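Local coordinates for fructooligosaccharide ABC transporter substrate-binding protein FusA (Streptococcus pneumoniae, PDB 5G5Y) that captures short- and long-chain fructooligosaccharides such as kestose, nystose and inulin for import by the FusABC-MsmK ABC transporter, at residues 433-438 / 479-484; 30-35 / 323-328. All blocks are in the same frame, centred on the assembly; numbering follows the deposited sequence.

Contact 1 of 2, residues 433-438 / 479-484; sequences DKIAHI and LAIKQK. With ZN (zinc ion), chain H.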
# COMPACT_ATOMS: atom_id res chain seq x y z
N ASP A 433 -2.81 15.50 15.04
CA ASP A 433 -2.40 15.18 16.41
C ASP A 433 -3.50 14.46 17.20
O ASP A 433 -3.21 13.56 17.96
CB ASP A 433 -1.96 16.45 17.16
CG ASP A 433 -0.69 17.09 16.58
OD1 ASP A 433 0.05 16.46 15.76
OD2 ASP A 433 -0.44 18.25 16.95
N LYS A 434 -4.74 14.88 17.06
CA LYS A 434 -5.85 14.22 17.74
C LYS A 434 -6.01 12.76 17.29
O LYS A 434 -6.24 11.87 18.11
CB LYS A 434 -7.16 14.93 17.44
CG LYS A 434 -7.32 16.25 18.15
CD LYS A 434 -8.74 16.79 18.11
CE LYS A 434 -9.07 17.38 16.76
NZ LYS A 434 -10.47 17.87 16.65
N ILE A 435 -5.91 12.56 15.99
CA ILE A 435 -6.05 11.23 15.39
C ILE A 435 -4.87 10.32 15.80
O ILE A 435 -5.09 9.17 16.17
CB ILE A 435 -6.19 11.37 13.84
CG1 ILE A 435 -7.52 12.04 13.48
CG2 ILE A 435 -6.04 10.05 13.06
CD1 ILE A 435 -8.78 11.34 13.94
N ALA A 436 -3.66 10.86 15.80
CA ALA A 436 -2.45 10.14 16.22
C ALA A 436 -2.53 9.65 17.65
O ALA A 436 -2.12 8.53 17.98
CB ALA A 436 -1.20 11.01 16.02
N HIS A 437 -3.00 10.52 18.52
CA HIS A 437 -3.19 10.19 19.91
C HIS A 437 -4.21 9.06 20.07
O HIS A 437 -3.94 8.09 20.78
CB HIS A 437 -3.61 11.44 20.70
CG HIS A 437 -3.88 11.22 22.15
ND1 HIS A 437 -4.14 12.26 23.01
CD2 HIS A 437 -3.91 10.10 22.92
CE1 HIS A 437 -4.32 11.80 24.23
NE2 HIS A 437 -4.19 10.49 24.20
N ILE A 438 -5.36 9.18 19.44
CA ILE A 438 -6.40 8.17 19.57
C ILE A 438 -5.89 6.80 19.08
O ILE A 438 -6.13 5.76 19.75
CB ILE A 438 -7.72 8.59 18.89
CG1 ILE A 438 -8.33 9.78 19.64
CG2 ILE A 438 -8.75 7.44 18.92
CD1 ILE A 438 -9.43 10.49 18.87
N LEU A 479 -14.30 9.18 14.83
CA LEU A 479 -15.26 9.04 13.73
C LEU A 479 -15.82 10.34 13.22
O LEU A 479 -15.98 10.49 12.01
CB LEU A 479 -16.41 8.11 14.09
CG LEU A 479 -16.00 6.64 14.12
CD1 LEU A 479 -17.12 5.82 14.75
CD2 LEU A 479 -15.71 6.15 12.70
N ALA A 480 -16.07 11.29 14.13
CA ALA A 480 -16.55 12.60 13.70
C ALA A 480 -15.49 13.30 12.87
O ALA A 480 -15.82 13.94 11.89
CB ALA A 480 -16.98 13.48 14.89
N ILE A 481 -14.23 13.20 13.27
CA ILE A 481 -13.14 13.78 12.48
C ILE A 481 -13.06 13.13 11.08
O ILE A 481 -12.98 13.84 10.06
CB ILE A 481 -11.78 13.70 13.19
CG1 ILE A 481 -11.80 14.63 14.41
CG2 ILE A 481 -10.67 14.07 12.21
CD1 ILE A 481 -10.76 14.27 15.44
N LYS A 482 -13.09 11.81 11.05
CA LYS A 482 -13.00 11.08 9.79
C LYS A 482 -14.17 11.43 8.88
O LYS A 482 -14.01 11.65 7.65
CB LYS A 482 -12.90 9.58 10.05
CG LYS A 482 -11.58 9.11 10.70
CD LYS A 482 -10.44 9.05 9.71
CE LYS A 482 -9.11 8.65 10.36
NZ LYS A 482 -8.06 8.46 9.31
N GLN A 483 -15.37 11.52 9.46
CA GLN A 483 -16.55 11.87 8.68
C GLN A 483 -16.46 13.29 8.17
O GLN A 483 -16.87 13.56 7.05
CB GLN A 483 -17.84 11.70 9.53
CG GLN A 483 -19.11 11.83 8.76
CD GLN A 483 -19.34 10.67 7.82
OE1 GLN A 483 -19.44 9.54 8.26
NE2 GLN A 483 -19.48 10.95 6.53
N LYS A 484 -15.94 14.22 8.98
CA LYS A 484 -15.77 15.58 8.54
C LYS A 484 -14.91 15.67 7.27
O LYS A 484 -15.28 16.32 6.29
CB LYS A 484 -15.19 16.43 9.67
CG LYS A 484 -14.92 17.90 9.35
CD LYS A 484 -14.32 18.62 10.56
CE LYS A 484 -12.84 18.29 10.74
NZ LYS A 484 -12.19 19.11 11.80
ZN ZN H . -4.63 9.13 25.62
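The helical segments 433-438 and 479-484 meet through Ile-435 and Ile-481 with an angle of 136° between their N-to-C directions, their axes 10.9 Å apart at closest approach. At that spacing the gap is bridged by side chains alone, and the two isoleucines do most of it, reaching tip to tip: CD1 of Ile-435 lies 3.7 Å from CG2 of Ile-481. The same Ile-435 CD1 also touches CD1 of Ile-481, at 3.8 Å, so that one methyl group meets both branches of its partner. CG1 of Ile-435 lies beside its backbone N (chi1 -68°), and chi2 of -59° carries CD1 on to the isoleucine across the gap. The setting is the C-terminal helical region of a solute-binding protein of family 1, where helix 475-492, the last in the chain, returns after helix 459-472 to lie against helix 429-455; Met-427 packs on both isoleucines and Tyr-478 on Ile-435. On one flank Lys-434 lays its bent chain across the end of Ile-481, its CE 3.8 Å from Ile-481 CD1. Its ammonium group pairs with Asp-431, whose other carboxylate oxygen takes Lys-484, so a single acid probably offsets the two like charges (NZ of Lys-434 to NZ of Lys-484, 5.3 Å) and ties the helices together. On another flank CE of Lys-482 approaches Ile-435 CG2 at 4.3 Å. His-437 joins Asp-441, one turn on, in binding a zinc ion through NE2.

Contact 2 of 2, residues 30-35 / 323-328; sequences KETGVH and AKWIDA. With ZN (zinc ion), chain F.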
# COMPACT_ATOMS: atom_id res chain seq x y z
N LYS A 30 20.36 16.31 -20.75
CA LYS A 30 20.43 16.68 -22.16
C LYS A 30 19.13 17.32 -22.63
O LYS A 30 19.16 18.27 -23.41
CB LYS A 30 20.73 15.48 -23.06
CG LYS A 30 22.18 15.08 -23.10
CD LYS A 30 22.33 13.73 -23.79
CE LYS A 30 23.77 13.41 -24.16
NZ LYS A 30 24.60 13.22 -22.94
N GLU A 31 18.01 16.81 -22.13
CA GLU A 31 16.70 17.27 -22.56
C GLU A 31 16.30 18.54 -21.87
O GLU A 31 15.72 19.39 -22.51
CB GLU A 31 15.61 16.21 -22.33
CG GLU A 31 15.68 15.08 -23.34
CD GLU A 31 14.76 13.93 -22.97
OE1 GLU A 31 13.74 14.15 -22.28
OE2 GLU A 31 15.08 12.78 -23.35
N THR A 32 16.57 18.68 -20.58
CA THR A 32 16.14 19.86 -19.84
C THR A 32 17.10 21.07 -19.93
O THR A 32 16.69 22.22 -19.69
CB THR A 32 15.94 19.56 -18.34
OG1 THR A 32 17.20 19.23 -17.75
CG2 THR A 32 14.90 18.41 -18.16
N GLY A 33 18.38 20.81 -20.20
CA GLY A 33 19.41 21.85 -20.10
C GLY A 33 19.71 22.27 -18.68
O GLY A 33 20.24 23.34 -18.48
N VAL A 34 19.38 21.42 -17.68
CA VAL A 34 19.60 21.76 -16.31
C VAL A 34 20.51 20.72 -15.65
O VAL A 34 20.26 19.53 -15.69
CB VAL A 34 18.27 21.86 -15.50
CG1 VAL A 34 18.56 22.29 -14.07
CG2 VAL A 34 17.28 22.84 -16.15
N HIS A 35 21.59 21.20 -15.04
CA HIS A 35 22.51 20.35 -14.30
C HIS A 35 22.08 20.36 -12.86
O HIS A 35 21.99 21.42 -12.27
CB HIS A 35 23.95 20.89 -14.38
CG HIS A 35 24.90 20.08 -13.58
ND1 HIS A 35 25.49 18.95 -14.08
CD2 HIS A 35 25.28 20.15 -12.28
CE1 HIS A 35 26.22 18.38 -13.15
NE2 HIS A 35 26.11 19.09 -12.05
N ALA A 323 9.94 24.39 -11.44
CA ALA A 323 8.62 23.85 -11.79
C ALA A 323 8.62 23.12 -13.12
O ALA A 323 8.02 22.06 -13.25
CB ALA A 323 7.56 24.94 -11.78
N LYS A 324 9.31 23.69 -14.12
CA LYS A 324 9.48 23.04 -15.40
C LYS A 324 10.30 21.76 -15.36
O LYS A 324 9.97 20.80 -16.06
CB LYS A 324 10.03 24.05 -16.45
CG LYS A 324 8.97 25.09 -16.77
CD LYS A 324 9.42 26.19 -17.76
CE LYS A 324 8.20 27.02 -18.11
NZ LYS A 324 8.58 28.14 -19.03
N TRP A 325 11.35 21.72 -14.56
CA TRP A 325 12.12 20.51 -14.34
C TRP A 325 11.21 19.45 -13.69
O TRP A 325 11.17 18.30 -14.14
CB TRP A 325 13.35 20.78 -13.44
CG TRP A 325 14.26 19.63 -13.36
CD1 TRP A 325 15.36 19.43 -14.12
CD2 TRP A 325 14.16 18.49 -12.48
NE1 TRP A 325 15.95 18.24 -13.79
CE2 TRP A 325 15.23 17.63 -12.80
CE3 TRP A 325 13.24 18.09 -11.49
CZ2 TRP A 325 15.44 16.41 -12.14
CZ3 TRP A 325 13.44 16.87 -10.85
CH2 TRP A 325 14.54 16.06 -11.15
N ILE A 326 10.46 19.85 -12.69
CA ILE A 326 9.54 18.89 -12.01
C ILE A 326 8.48 18.42 -13.02
O ILE A 326 8.16 17.20 -13.12
CB ILE A 326 8.88 19.48 -10.76
CG1 ILE A 326 9.93 19.77 -9.70
CG2 ILE A 326 7.83 18.50 -10.16
CD1 ILE A 326 9.49 20.68 -8.57
N ASP A 327 7.94 19.35 -13.81
CA ASP A 327 6.94 18.92 -14.80
C ASP A 327 7.43 17.89 -15.85
O ASP A 327 6.64 17.01 -16.25
CB ASP A 327 6.25 20.10 -15.46
CG ASP A 327 4.92 19.71 -16.03
OD1 ASP A 327 4.08 19.14 -15.26
OD2 ASP A 327 4.74 19.91 -17.25
N ALA A 328 8.71 17.92 -16.20
CA ALA A 328 9.28 16.95 -17.13
C ALA A 328 9.18 15.53 -16.51
O ALA A 328 9.07 14.54 -17.24
CB ALA A 328 10.69 17.33 -17.46
ZN ZN F . 25.91 18.66 -16.09
O HOH W 1 18.16 17.63 -15.53
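Thr-32 and Val-34 face Trp-325 where the helix of a beta-alpha-beta crossover gives way to its second strand: helix 23-32 links the parallel strands 3-10 and 34-41, and helix 319-329 packs against the join. One side-chain bond closes the turn. Gly-33 leaves the helix with positive phi (70°), and N of Val-34 donates to OG1 of Thr-32 at 3.1 Å, forming an ST turn. With chi1 of Thr-32 at 65° the hydroxyl sits between the backbone N and the carbonyl carbon, where it also bonds Leu-28 O, one turn back in the helix.

Apolar contact is modest and centred on a single ring atom. Trp-325 CD1 lies 4.0 Å from CB of Val-34. Thr-32 comes obliquely to the same atom, its OG1 4.1 Å from Trp-325 CD1, while its CG2 is 4.4 Å from CB of Ala-328. Elsewhere the indole meets Phe-7 of strand 3-10 edge-to-face and touches Met-310, so the tryptophan packs on the sheet as well as on the turn.

A water molecule completes the join. It lies in the plane of the indole at its edge and accepts a hydrogen bond from NE1 of Trp-325; it donates to the carbonyl oxygen of Val-34 and bonds Thr-32 OG1 as well. Just beyond, His-35, whose CB points away from the helix, binds a zinc ion together with Glu-29, ND1 of His-35 lying 2.1 Å from the metal.

How the contacts relate
Contact 1 and contact 2 are independent examples of distant chain segments brought together in one two-lobed binding protein: their centres lie 40 Å apart, their nearest atoms about 26 Å, and contact 2 closes along the chain before contact 1 opens. Each includes a zinc-bound histidine, yet neither holds a residue of the sugar site. Their links to function differ. In contact 2 the side chain of Trp-325 is about 10 Å from that of the substrate-binding Lys-309, whereas in contact 1 the side chain of Lys-482 is about 8 Å from that of Phe-220, a calcium ligand, and about 12 Å from a bound calcium ion; calcium binding is essential for substrate translocation.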